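Long-range contacts in chitinase (Thermococcus chitonophagus, PDB 5XSW), which probably cleaves chitin as an endochitinase, this chain being a fragment with a beta-rich N-terminal part and a helical part that holds bound glycan: residues G116-S121 and F453-R458; G125-S130 and M428-R433; F188-A193 and D400-F405; R391-N396 and I447-D452. One frame throughout, in Å; residues are numbered along the deposited sequence.

Contact 1: G116-S121 and F453-R458; sequences GELPAS and FLTILR
Gly116 lays its backbone against one face of the Arg458 guanidinium, its carbonyl O above that plane and displaced toward the rim. A side chain at this position would run into NH1. Gly116 N comes within 3.3 Å of Arg458 NH2, but both are donors, so this is packing and not a bond. The opposite face of the guanidinium has CB of Leu454, from the same helix, over its centre. At Glu117 the side chain turns away and the backbone does the work: a water accepts from Arg458 NH1 at 2.8 Å, lying in the guanidinium plane, and donates a weak bond to Glu117 O at 3.0 Å. Leu118 then supplies the apolar half. Its CG, anti to the carbonyl carbon (chi1 -72°), rests 3.8 Å from Arg458 CB, the two side chains sliding past each other in opposite directions. The branches divide the rest: CD1 lies against Arg458 C and O, while CD2 meets Thr455 CG2 at 3.8 Å. Elsewhere, Arg458 NH2 makes a salt bridge with Glu197 and NH1 a hydrogen bond with Pro159 O. The arginine's charge is thus probably balanced mainly by Glu197, outside the loop, and the 116-121 segment is held on helix 449-461 by Gly116 backbone packed over one guanidinium face, a leucine on the aliphatic stem and a single water bridge.

Contact 2: G125-S130 and M428-R433; sequences GNFTLS and MRDVKR
Arg433 grips Phe127 O side-on with two nitrogens, NE at 2.7 Å and NH2 at 2.8 Å, the oxygen lying in the guanidinium plane. The same side chain, extended from CG to NE, runs over the Phe127 ring and sets CD 4.0 Å from the ring centroid, a CH-pi contact over the face. At the edge of the ring, CZ meets Asp430 O at 3.3 Å, near the ring plane. Asp430 holds the Gly125 end of the segment 125-130: Gly125 N donates to OD1 at 2.9 Å in a nearly straight bond (165°) on the syn side of the carboxylate, and a water donates to both Gly125 O and OD1. Further out, His463 NE2 bonds Asp430 OD2 and so fixes the carboxylate, Trp122 meets the Phe127 ring, and an inverse gamma turn centred on Asn126 brings Gly125 O and Phe127 N together. An alanine at Arg433 would probably leave Phe127 O without its two N-H partners and the ring face without its CD cover. Backbone polar atoms of an irregular loop are thus paired with side chains of helix 421-439, which stand in for strand or helix partners.

Contact 3: F188-A193 and D400-F405; sequences FAMGLA and DDIEYF
A Met-aromatic contact between Met190 and Phe405 joins helices 186-199 and 399-412 in the buried core of the helical part of the chain. The two short segments cross at -58° with their axes 11.1 Å apart, a wide spacing that these two long side chains bridge by sliding past each other in opposite directions. Met190 SD stands 4.7 Å from the centroid of the Phe405 ring, obliquely, 36° off the ring normal. The tighter touch is lower down the methionine, where CB packs 3.5 Å from Phe405 CD1. Phe405 CG is anti to its backbone N (chi1 179°), and the ring reaches the backbone of the other helix: CE1 comes 3.8 Å from Gly191 N, and CZ lies 3.6 Å from Met190 O. Ile402 CD1 adds a looser touch, 4.4 Å from Met190 SD. Phe453, on helix 449-461, touches both Met190 and Ile402 and sets its ring edge-to-face with Phe405, so a third helix completes the cluster. Nearby, Asp401 ties the two helix starts together through a salt bridge to Lys186 and hydrogen bonds to Tyr187 OH and Thr398 N, and also bonds a glycerol that probably comes from the crystallisation liquor. The methionine chain ends with a bend at chi3 (-81°) that turns CE toward the second helix, 3.9 Å from Asp401 O.

Contact 4: R391-N396 and I447-D452; sequences RIYDAN and ISYRYD
Asp394 and Ser448 meet because both first torsions point their groups across the gap: Asp394 CG is anti to its backbone N (chi1 -161°), and so is Ser448 OG (chi1 165°). The hydroxyl donates to Asp394 OD1 at 2.7 Å, on the syn lone pair. Two peptide N-H groups join it on the same oxygen: Arg450 N, 3.0 Å from OD1 and well above the carboxylate plane, and Ala395 N, 2.9 Å from OD1 on its anti side. Ser448 is also the N-cap of helix 449-461, its OG accepting from Tyr451 N at 3.0 Å, so Asp394 acts as a second shell that positions the capping hydroxyl. An alanine at Asp394 would probably leave Ser448 OG and Arg450 N without their acceptor and the cap freer to turn. Beside this, Tyr449 N donates to Ala395 O at 2.9 Å, nearly along the C=O axis. The Tyr393 ring offers its edge to the face of Tyr449 in an offset edge-to-face pair, planes 73° apart, with CD2 of each ring 3.6 Å from the other. A water links Ile392 O to Arg450 NH1, while Arg450 NH2 bonds Gln161 OE1 and Pro142 O. Asn396 and Ser448 form an antiparallel non-hydrogen-bonded pair in the small two-stranded sheet of 396-397 and 447-448. Strand residue Ile447 packs on helix 421-439, as Asp452 does, while Tyr449 OH hydrogen-bonds Ala189 O of helix 186-199, so the strand-to-helix junction touches both helices.

In the fold
Contact 1 closes the longest loop and encloses the other three along the chain; contact 3 lies inside the loop of contact 2, while contact 4 interleaves with both. Helix 449-461 serves contacts 1 and 4, whose centres are about 16 Å apart, and its Phe453 also packs on both helices of contact 3. Contacts 1 and 2 lie about 11 Å apart, joined where Ile456 meets Val431. Contacts 3 and 4 are about 12 Å apart, whereas contacts 2 and 4, about 20 Å apart, do not touch. Contacts 1 and 2 fasten the loop that follows the N-terminal beta-rich part onto C-terminal helices; contacts 3 and 4 join parts of the helical region to each other.

Contact 1: G116-S121 and F453-R458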
loop_
_atom_site.group_PDB
_atom_site.type_symbol
_atom_site.label_atom_id
_atom_site.label_comp_id
_atom_site.label_asym_id
_atom_site.label_seq_id
_atom_site.Cartn_x
_atom_site.Cartn_y
_atom_site.Cartn_z
ATOM N N GLY A 116 -26.607 0.855 19.564
ATOM C CA GLY A 116 -27.696 1.529 20.277
ATOM C C GLY A 116 -28.190 2.682 19.426
ATOM O O GLY A 116 -27.585 3.002 18.417
ATOM N N GLU A 117 -29.283 3.327 19.827
ATOM C CA GLU A 117 -29.858 4.413 19.030
ATOM C C GLU A 117 -30.397 5.495 19.955
ATOM O O GLU A 117 -30.778 5.178 21.070
ATOM C CB GLU A 117 -31.007 3.884 18.151
ATOM C CG GLU A 117 -30.593 2.918 17.074
ATOM C CD GLU A 117 -31.758 2.587 16.148
ATOM O OE1 GLU A 117 -32.909 2.918 16.515
ATOM O OE2 GLU A 117 -31.531 2.019 15.061
ATOM N N LEU A 118 -30.358 6.744 19.513
ATOM C CA LEU A 118 -30.929 7.847 20.274
ATOM C C LEU A 118 -32.434 7.622 20.316
ATOM O O LEU A 118 -32.985 7.042 19.373
ATOM C CB LEU A 118 -30.638 9.188 19.609
ATOM C CG LEU A 118 -29.192 9.687 19.685
ATOM C CD1 LEU A 118 -28.952 10.869 18.777
ATOM C CD2 LEU A 118 -28.868 10.045 21.117
ATOM N N PRO A 119 -33.099 8.089 21.381
ATOM C CA PRO A 119 -34.567 8.011 21.395
ATOM C C PRO A 119 -35.168 8.550 20.112
ATOM O O PRO A 119 -34.679 9.521 19.502
ATOM C CB PRO A 119 -34.945 8.883 22.601
ATOM C CG PRO A 119 -33.812 8.637 23.575
ATOM C CD PRO A 119 -32.561 8.555 22.679
ATOM N N ALA A 120 -36.212 7.868 19.660
ATOM C CA ALA A 120 -36.917 8.283 18.461
ATOM C C ALA A 120 -37.442 9.730 18.541
ATOM O O ALA A 120 -37.563 10.427 17.525
ATOM C CB ALA A 120 -38.081 7.297 18.179
ATOM N N SER A 121 -37.718 10.206 19.750
ATOM C CA SER A 121 -38.110 11.618 19.860
ATOM C C SER A 121 -37.001 12.650 19.586
ATOM O O SER A 121 -37.303 13.841 19.379
ATOM C CB SER A 121 -38.678 11.878 21.246
ATOM O OG SER A 121 -37.712 11.615 22.233
ATOM N N PHE A 453 -20.213 9.128 26.358
ATOM C CA PHE A 453 -19.608 9.517 25.080
ATOM C C PHE A 453 -20.261 8.856 23.837
ATOM O O PHE A 453 -20.313 9.468 22.765
ATOM C CB PHE A 453 -18.051 9.265 25.090
ATOM C CG PHE A 453 -17.353 9.930 23.915
ATOM C CD1 PHE A 453 -17.367 11.297 23.783
ATOM C CD2 PHE A 453 -16.699 9.167 22.935
ATOM C CE1 PHE A 453 -16.765 11.943 22.671
ATOM C CE2 PHE A 453 -16.083 9.768 21.839
ATOM C CZ PHE A 453 -16.110 11.157 21.694
ATOM N N LEU A 454 -20.791 7.627 23.946
ATOM C CA LEU A 454 -21.488 7.082 22.781
ATOM C C LEU A 454 -22.704 7.928 22.388
ATOM O O LEU A 454 -23.006 8.094 21.198
ATOM C CB LEU A 454 -21.975 5.647 23.018
ATOM C CG LEU A 454 -20.886 4.563 22.981
ATOM C CD1 LEU A 454 -21.512 3.140 23.200
ATOM C CD2 LEU A 454 -20.153 4.652 21.598
ATOM N N THR A 455 -23.371 8.490 23.393
ATOM C CA THR A 455 -24.564 9.335 23.084
ATOM C C THR A 455 -24.117 10.630 22.375
ATOM O O THR A 455 -24.707 11.062 21.383
ATOM C CB THR A 455 -25.365 9.593 24.387
ATOM O OG1 THR A 455 -25.910 8.345 24.849
ATOM C CG2 THR A 455 -26.562 10.557 24.089
ATOM N N ILE A 456 -22.982 11.197 22.821
ATOM C CA ILE A 456 -22.400 12.355 22.148
ATOM C C ILE A 456 -22.063 12.032 20.695
ATOM O O ILE A 456 -22.370 12.793 19.748
ATOM C CB ILE A 456 -21.109 12.842 22.859
ATOM C CG1 ILE A 456 -21.393 13.393 24.272
ATOM C CG2 ILE A 456 -20.354 13.833 21.914
ATOM C CD1 ILE A 456 -22.184 14.780 24.279
ATOM N N LEU A 457 -21.402 10.895 20.492
ATOM C CA LEU A 457 -21.121 10.461 19.101
ATOM C C LEU A 457 -22.395 10.319 18.219
ATOM O O LEU A 457 -22.414 10.738 17.041
ATOM C CB LEU A 457 -20.365 9.125 19.109
ATOM C CG LEU A 457 -18.875 9.211 19.583
ATOM C CD1 LEU A 457 -18.186 7.816 19.592
ATOM C CD2 LEU A 457 -18.078 10.215 18.707
ATOM N N ARG A 458 -23.442 9.756 18.797
ATOM C CA ARG A 458 -24.699 9.535 18.051
ATOM C C ARG A 458 -25.349 10.848 17.696
ATOM O O ARG A 458 -25.832 11.030 16.566
ATOM C CB ARG A 458 -25.667 8.669 18.892
ATOM C CG ARG A 458 -25.214 7.224 18.875
ATOM C CD ARG A 458 -25.999 6.271 19.740
ATOM N NE ARG A 458 -25.252 5.020 19.803
ATOM C CZ ARG A 458 -25.314 4.164 20.798
ATOM N NH1 ARG A 458 -26.113 4.390 21.828
ATOM N NH2 ARG A 458 -24.546 3.090 20.792
HETATM O O HOH W 1 -28.270 6.147 22.325
#

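Contact 2: G125-S130 and M428-R433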
loop_
_atom_site.group_PDB
_atom_site.type_symbol
_atom_site.label_atom_id
_atom_site.label_comp_id
_atom_site.label_asym_id
_atom_site.label_seq_id
_atom_site.Cartn_x
_atom_site.Cartn_y
_atom_site.Cartn_z
ATOM N N GLY A 125 -31.511 20.699 17.325
ATOM C CA GLY A 125 -31.917 21.958 17.934
ATOM C C GLY A 125 -32.310 21.809 19.385
ATOM O O GLY A 125 -31.514 21.469 20.248
ATOM N N ASN A 126 -33.573 22.042 19.686
ATOM C CA ASN A 126 -33.918 22.184 21.084
ATOM C C ASN A 126 -34.437 20.897 21.689
ATOM O O ASN A 126 -35.463 20.895 22.358
ATOM C CB ASN A 126 -34.915 23.341 21.268
ATOM C CG ASN A 126 -34.247 24.718 21.083
ATOM O OD1 ASN A 126 -33.051 24.908 21.402
ATOM N ND2 ASN A 126 -35.008 25.677 20.557
ATOM N N PHE A 127 -33.696 19.806 21.499
ATOM C CA PHE A 127 -34.000 18.583 22.215
ATOM C C PHE A 127 -33.744 18.715 23.705
ATOM O O PHE A 127 -33.025 19.607 24.164
ATOM C CB PHE A 127 -33.169 17.398 21.668
ATOM C CG PHE A 127 -31.667 17.665 21.653
ATOM C CD1 PHE A 127 -30.877 17.372 22.748
ATOM C CD2 PHE A 127 -31.063 18.220 20.515
ATOM C CE1 PHE A 127 -29.481 17.605 22.718
ATOM C CE2 PHE A 127 -29.676 18.465 20.488
ATOM C CZ PHE A 127 -28.903 18.159 21.587
ATOM N N THR A 128 -34.299 17.788 24.468
ATOM C CA THR A 128 -34.178 17.800 25.926
ATOM C C THR A 128 -33.474 16.565 26.447
ATOM O O THR A 128 -33.175 15.662 25.672
ATOM C CB THR A 128 -35.596 17.854 26.590
ATOM O OG1 THR A 128 -36.212 16.579 26.432
ATOM C CG2 THR A 128 -36.472 18.891 25.894
ATOM N N LEU A 129 -33.279 16.475 27.759
ATOM C CA LEU A 129 -32.535 15.356 28.342
ATOM C C LEU A 129 -33.185 14.008 28.037
ATOM O O LEU A 129 -32.492 12.988 27.811
ATOM C CB LEU A 129 -32.389 15.538 29.855
ATOM C CG LEU A 129 -31.582 14.528 30.656
ATOM C CD1 LEU A 129 -30.134 14.520 30.096
ATOM C CD2 LEU A 129 -31.556 14.852 32.143
ATOM N N SER A 130 -34.519 14.001 28.032
ATOM C CA SER A 130 -35.291 12.796 27.724
ATOM C C SER A 130 -35.156 12.401 26.274
ATOM O O SER A 130 -35.389 11.267 25.941
ATOM C CB SER A 130 -36.799 12.997 28.026
ATOM O OG SER A 130 -36.953 13.313 29.386
ATOM N N MET A 428 -22.158 20.756 15.663
ATOM C CA MET A 428 -21.454 21.114 16.879
ATOM C C MET A 428 -22.363 21.851 17.899
ATOM O O MET A 428 -22.226 21.632 19.095
ATOM C CB MET A 428 -20.211 21.958 16.513
ATOM C CG MET A 428 -19.058 21.105 15.887
ATOM S SD MET A 428 -18.644 19.591 16.841
ATOM C CE MET A 428 -18.123 20.235 18.414
ATOM N N ARG A 429 -23.325 22.677 17.442
ATOM C CA ARG A 429 -24.356 23.200 18.394
ATOM C C ARG A 429 -25.110 22.065 19.114
ATOM O O ARG A 429 -25.248 22.062 20.348
ATOM C CB ARG A 429 -25.365 24.124 17.660
ATOM C CG ARG A 429 -24.764 25.488 17.280
ATOM C CD ARG A 429 -25.824 26.522 16.835
ATOM N NE ARG A 429 -26.461 26.164 15.563
ATOM C CZ ARG A 429 -25.918 26.398 14.366
ATOM N NH1 ARG A 429 -24.732 26.999 14.260
ATOM N NH2 ARG A 429 -26.565 26.040 13.275
ATOM N N ASP A 430 -25.584 21.067 18.349
ATOM C CA ASP A 430 -26.232 19.902 18.962
ATOM C C ASP A 430 -25.321 19.133 19.922
ATOM O O ASP A 430 -25.739 18.727 21.005
ATOM C CB ASP A 430 -26.714 18.932 17.885
ATOM C CG ASP A 430 -28.005 19.388 17.197
ATOM O OD1 ASP A 430 -28.615 20.432 17.596
ATOM O OD2 ASP A 430 -28.414 18.668 16.255
ATOM N N VAL A 431 -24.061 18.927 19.516
ATOM C CA VAL A 431 -23.105 18.217 20.391
ATOM C C VAL A 431 -22.893 18.985 21.682
ATOM O O VAL A 431 -22.883 18.430 22.796
ATOM C CB VAL A 431 -21.729 18.025 19.651
ATOM C CG1 VAL A 431 -20.604 17.637 20.639
ATOM C CG2 VAL A 431 -21.885 16.994 18.491
ATOM N N LYS A 432 -22.697 20.300 21.550
ATOM C CA LYS A 432 -22.520 21.109 22.785
ATOM C C LYS A 432 -23.755 21.097 23.686
ATOM O O LYS A 432 -23.664 20.972 24.945
ATOM C CB LYS A 432 -22.166 22.568 22.438
ATOM C CG LYS A 432 -21.900 23.383 23.727
ATOM C CD LYS A 432 -21.144 24.632 23.467
ATOM C CE LYS A 432 -20.641 25.229 24.798
ATOM N NZ LYS A 432 -19.702 26.348 24.454
ATOM N N ARG A 433 -24.928 21.212 23.053
ATOM C CA ARG A 433 -26.174 21.124 23.851
ATOM C C ARG A 433 -26.288 19.785 24.534
ATOM O O ARG A 433 -26.638 19.696 25.724
ATOM C CB ARG A 433 -27.424 21.373 22.979
ATOM C CG ARG A 433 -28.727 21.340 23.807
ATOM C CD ARG A 433 -29.958 21.710 22.981
ATOM N NE ARG A 433 -31.211 21.531 23.736
ATOM C CZ ARG A 433 -31.774 22.472 24.498
ATOM N NH1 ARG A 433 -31.205 23.669 24.612
ATOM N NH2 ARG A 433 -32.910 22.219 25.137
HETATM O O HOH W 2 -28.974 22.158 19.634
#

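Contact 3: F188-A193 and D400-F405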
loop_
_atom_site.group_PDB
_atom_site.type_symbol
_atom_site.label_atom_id
_atom_site.label_comp_id
_atom_site.label_asym_id
_atom_site.label_seq_id
_atom_site.Cartn_x
_atom_site.Cartn_y
_atom_site.Cartn_z
ATOM N N PHE A 188 -7.150 9.137 22.930
ATOM C CA PHE A 188 -7.079 7.775 22.392
ATOM C C PHE A 188 -8.380 7.013 22.697
ATOM O O PHE A 188 -8.943 6.314 21.819
ATOM C CB PHE A 188 -5.879 7.019 23.011
ATOM C CG PHE A 188 -5.811 5.546 22.576
ATOM C CD1 PHE A 188 -5.552 5.217 21.244
ATOM C CD2 PHE A 188 -5.989 4.531 23.488
ATOM C CE1 PHE A 188 -5.477 3.821 20.832
ATOM C CE2 PHE A 188 -5.950 3.165 23.090
ATOM C CZ PHE A 188 -5.674 2.846 21.749
ATOM N N ALA A 189 -8.859 7.135 23.940
ATOM C CA ALA A 189 -10.126 6.442 24.300
ATOM C C ALA A 189 -11.272 6.953 23.408
ATOM O O ALA A 189 -12.117 6.175 22.907
ATOM C CB ALA A 189 -10.471 6.654 25.814
ATOM N N MET A 190 -11.329 8.267 23.181
ATOM C CA MET A 190 -12.377 8.760 22.282
ATOM C C MET A 190 -12.229 8.251 20.846
ATOM O O MET A 190 -13.225 8.049 20.161
ATOM C CB MET A 190 -12.438 10.314 22.285
ATOM C CG MET A 190 -12.985 10.819 23.636
ATOM S SD MET A 190 -13.183 12.646 23.596
ATOM C CE MET A 190 -11.563 13.106 23.898
ATOM N N GLY A 191 -10.994 8.072 20.364
ATOM C CA GLY A 191 -10.809 7.488 19.037
ATOM C C GLY A 191 -11.298 6.036 18.981
ATOM O O GLY A 191 -11.899 5.647 17.978
ATOM N N LEU A 192 -11.025 5.250 20.026
ATOM C CA LEU A 192 -11.534 3.871 20.115
ATOM C C LEU A 192 -13.078 3.926 20.045
ATOM O O LEU A 192 -13.700 3.059 19.493
ATOM C CB LEU A 192 -11.122 3.184 21.433
ATOM C CG LEU A 192 -9.637 2.763 21.630
ATOM C CD1 LEU A 192 -9.357 2.285 23.065
ATOM C CD2 LEU A 192 -9.215 1.738 20.524
ATOM N N ALA A 193 -13.674 4.923 20.703
ATOM C CA ALA A 193 -15.140 4.943 20.835
ATOM C C ALA A 193 -15.721 5.224 19.473
ATOM O O ALA A 193 -16.782 4.706 19.110
ATOM C CB ALA A 193 -15.606 6.021 21.878
ATOM N N ASP A 400 -13.865 21.406 26.347
ATOM C CA ASP A 400 -12.635 21.565 25.569
ATOM C C ASP A 400 -12.157 20.201 24.961
ATOM O O ASP A 400 -11.715 20.172 23.831
ATOM C CB ASP A 400 -11.520 22.145 26.440
ATOM C CG ASP A 400 -11.670 23.681 26.648
ATOM O OD1 ASP A 400 -12.486 24.320 25.961
ATOM O OD2 ASP A 400 -10.927 24.242 27.446
ATOM N N ASP A 401 -12.241 19.135 25.740
ATOM C CA ASP A 401 -11.915 17.770 25.238
ATOM C C ASP A 401 -12.749 17.375 24.019
ATOM O O ASP A 401 -12.218 16.845 23.022
ATOM C CB ASP A 401 -12.156 16.723 26.325
ATOM C CG ASP A 401 -11.213 16.851 27.497
ATOM O OD1 ASP A 401 -10.111 17.437 27.345
ATOM O OD2 ASP A 401 -11.569 16.349 28.568
ATOM N N ILE A 402 -14.067 17.614 24.107
ATOM C CA ILE A 402 -15.014 17.241 23.055
ATOM C C ILE A 402 -14.787 18.087 21.822
ATOM O O ILE A 402 -14.747 17.600 20.686
ATOM C CB ILE A 402 -16.501 17.411 23.529
ATOM C CG1 ILE A 402 -16.773 16.574 24.778
ATOM C CG2 ILE A 402 -17.481 17.051 22.423
ATOM C CD1 ILE A 402 -16.658 15.118 24.623
ATOM N N GLU A 403 -14.604 19.383 22.053
ATOM C CA GLU A 403 -14.354 20.290 20.963
ATOM C C GLU A 403 -13.085 19.917 20.198
ATOM O O GLU A 403 -13.020 19.984 18.963
ATOM C CB GLU A 403 -14.239 21.733 21.525
ATOM C CG GLU A 403 -13.716 22.700 20.486
ATOM C CD GLU A 403 -14.720 23.013 19.376
ATOM O OE1 GLU A 403 -15.941 22.962 19.653
ATOM O OE2 GLU A 403 -14.295 23.315 18.222
ATOM N N TYR A 404 -12.050 19.623 20.962
ATOM C CA TYR A 404 -10.759 19.237 20.392
ATOM C C TYR A 404 -10.931 17.959 19.535
ATOM O O TYR A 404 -10.528 17.872 18.361
ATOM C CB TYR A 404 -9.765 19.004 21.546
ATOM C CG TYR A 404 -8.491 18.341 21.058
ATOM C CD1 TYR A 404 -7.690 18.942 20.087
ATOM C CD2 TYR A 404 -8.113 17.103 21.552
ATOM C CE1 TYR A 404 -6.524 18.298 19.629
ATOM C CE2 TYR A 404 -6.969 16.479 21.118
ATOM C CZ TYR A 404 -6.184 17.073 20.165
ATOM O OH TYR A 404 -5.055 16.370 19.761
ATOM N N PHE A 405 -11.567 16.970 20.141
ATOM C CA PHE A 405 -11.843 15.712 19.438
ATOM C C PHE A 405 -12.505 15.951 18.087
ATOM O O PHE A 405 -12.006 15.481 17.050
ATOM C CB PHE A 405 -12.693 14.794 20.309
ATOM C CG PHE A 405 -13.017 13.490 19.620
ATOM C CD1 PHE A 405 -12.052 12.480 19.542
ATOM C CD2 PHE A 405 -14.252 13.298 18.999
ATOM C CE1 PHE A 405 -12.323 11.287 18.861
ATOM C CE2 PHE A 405 -14.524 12.094 18.321
ATOM C CZ PHE A 405 -13.560 11.095 18.278
#

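Contact 4: R391-N396 and I447-D452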
loop_
_atom_site.group_PDB
_atom_site.type_symbol
_atom_site.label_atom_id
_atom_site.label_comp_id
_atom_site.label_asym_id
_atom_site.label_seq_id
_atom_site.Cartn_x
_atom_site.Cartn_y
_atom_site.Cartn_z
ATOM N N ARG A 391 -12.706 -3.669 36.791
ATOM C CA ARG A 391 -11.969 -2.474 36.436
ATOM C C ARG A 391 -12.306 -2.066 35.010
ATOM O O ARG A 391 -11.800 -2.646 34.066
ATOM C CB ARG A 391 -10.476 -2.770 36.558
ATOM C CG ARG A 391 -9.615 -1.626 37.034
ATOM C CD ARG A 391 -8.292 -2.113 37.608
ATOM N NE ARG A 391 -7.649 -3.085 36.740
ATOM C CZ ARG A 391 -6.600 -3.824 37.079
ATOM N NH1 ARG A 391 -6.054 -3.702 38.274
ATOM N NH2 ARG A 391 -6.097 -4.684 36.216
ATOM N N ILE A 392 -13.123 -1.036 34.865
ATOM C CA ILE A 392 -13.586 -0.606 33.559
ATOM C C ILE A 392 -13.147 0.816 33.340
ATOM O O ILE A 392 -13.320 1.654 34.206
ATOM C CB ILE A 392 -15.120 -0.649 33.438
ATOM C CG1 ILE A 392 -15.647 -2.047 33.722
ATOM C CG2 ILE A 392 -15.551 -0.210 32.057
ATOM C CD1 ILE A 392 -14.884 -3.138 33.018
ATOM N N TYR A 393 -12.575 1.094 32.184
ATOM C CA TYR A 393 -12.089 2.443 31.959
ATOM C C TYR A 393 -13.197 3.519 32.046
ATOM O O TYR A 393 -14.282 3.349 31.524
ATOM C CB TYR A 393 -11.413 2.536 30.588
ATOM C CG TYR A 393 -10.899 3.881 30.272
ATOM C CD1 TYR A 393 -9.726 4.328 30.838
ATOM C CD2 TYR A 393 -11.587 4.715 29.399
ATOM C CE1 TYR A 393 -9.215 5.631 30.554
ATOM C CE2 TYR A 393 -11.102 5.991 29.105
ATOM C CZ TYR A 393 -9.888 6.415 29.667
ATOM O OH TYR A 393 -9.404 7.664 29.348
ATOM N N ASP A 394 -12.859 4.656 32.640
ATOM C CA ASP A 394 -13.747 5.838 32.600
ATOM C C ASP A 394 -12.893 7.092 32.697
ATOM O O ASP A 394 -11.734 7.020 33.123
ATOM C CB ASP A 394 -14.769 5.737 33.750
ATOM C CG ASP A 394 -16.013 6.640 33.549
ATOM O OD1 ASP A 394 -16.129 7.394 32.552
ATOM O OD2 ASP A 394 -16.900 6.539 34.428
ATOM N N ALA A 395 -13.410 8.235 32.265
ATOM C CA ALA A 395 -12.624 9.452 32.259
ATOM C C ALA A 395 -13.604 10.597 32.270
ATOM O O ALA A 395 -14.645 10.492 31.642
ATOM C CB ALA A 395 -11.713 9.547 30.978
ATOM N N ASN A 396 -13.253 11.698 32.930
ATOM C CA ASN A 396 -13.984 12.963 32.746
ATOM C C ASN A 396 -13.645 13.608 31.434
ATOM O O ASN A 396 -12.468 13.830 31.114
ATOM C CB ASN A 396 -13.624 13.939 33.883
ATOM C CG ASN A 396 -13.941 13.383 35.243
ATOM O OD1 ASN A 396 -14.726 12.463 35.387
ATOM N ND2 ASN A 396 -13.325 13.949 36.257
ATOM N N ILE A 447 -18.671 15.421 31.297
ATOM C CA ILE A 447 -19.481 14.230 31.121
ATOM C C ILE A 447 -18.559 12.997 31.324
ATOM O O ILE A 447 -17.359 13.125 31.551
ATOM C CB ILE A 447 -20.145 14.164 29.704
ATOM C CG1 ILE A 447 -19.078 14.119 28.610
ATOM C CG2 ILE A 447 -21.081 15.349 29.468
ATOM C CD1 ILE A 447 -19.654 13.930 27.229
ATOM N N SER A 448 -19.144 11.816 31.272
ATOM C CA SER A 448 -18.431 10.586 31.512
ATOM C C SER A 448 -18.096 9.900 30.171
ATOM O O SER A 448 -18.978 9.755 29.315
ATOM C CB SER A 448 -19.253 9.629 32.333
ATOM O OG SER A 448 -18.693 8.316 32.279
ATOM N N TYR A 449 -16.842 9.459 30.012
ATOM C CA TYR A 449 -16.490 8.685 28.807
ATOM C C TYR A 449 -17.340 7.401 28.775
ATOM O O TYR A 449 -18.067 7.127 27.828
ATOM C CB TYR A 449 -15.002 8.352 28.803
ATOM C CG TYR A 449 -14.680 7.394 27.669
ATOM C CD1 TYR A 449 -14.450 7.865 26.400
ATOM C CD2 TYR A 449 -14.607 6.038 27.898
ATOM C CE1 TYR A 449 -14.108 6.970 25.315
ATOM C CE2 TYR A 449 -14.282 5.117 26.837
ATOM C CZ TYR A 449 -14.032 5.614 25.584
ATOM O OH TYR A 449 -13.709 4.721 24.591
ATOM N N ARG A 450 -17.286 6.650 29.856
ATOM C CA ARG A 450 -17.996 5.376 29.912
ATOM C C ARG A 450 -19.527 5.524 29.657
ATOM O O ARG A 450 -20.114 4.803 28.833
ATOM C CB ARG A 450 -17.760 4.711 31.282
ATOM C CG ARG A 450 -18.502 3.372 31.358
ATOM C CD ARG A 450 -18.299 2.670 32.669
ATOM N NE ARG A 450 -19.365 1.700 32.886
ATOM C CZ ARG A 450 -19.399 0.851 33.922
ATOM N NH1 ARG A 450 -18.402 0.808 34.814
ATOM N NH2 ARG A 450 -20.423 0.025 34.049
ATOM N N TYR A 451 -20.158 6.490 30.339
ATOM C CA TYR A 451 -21.635 6.574 30.334
ATOM C C TYR A 451 -22.196 7.459 29.238
ATOM O O TYR A 451 -23.287 7.201 28.716
ATOM C CB TYR A 451 -22.123 7.044 31.726
ATOM C CG TYR A 451 -21.844 6.020 32.804
ATOM C CD1 TYR A 451 -22.624 4.888 32.935
ATOM C CD2 TYR A 451 -20.727 6.145 33.611
ATOM C CE1 TYR A 451 -22.337 3.933 33.905
ATOM C CE2 TYR A 451 -20.432 5.199 34.577
ATOM C CZ TYR A 451 -21.232 4.103 34.713
ATOM O OH TYR A 451 -20.909 3.179 35.691
ATOM N N ASP A 452 -21.469 8.519 28.873
ATOM C CA ASP A 452 -22.020 9.521 27.977
ATOM C C ASP A 452 -21.451 9.573 26.562
ATOM O O ASP A 452 -22.072 10.146 25.666
ATOM C CB ASP A 452 -21.814 10.913 28.582
ATOM C CG ASP A 452 -22.514 11.071 29.912
ATOM O OD1 ASP A 452 -23.714 10.700 29.995
ATOM O OD2 ASP A 452 -21.861 11.543 30.856
HETATM O O HOH W 3 -15.841 2.279 35.247
#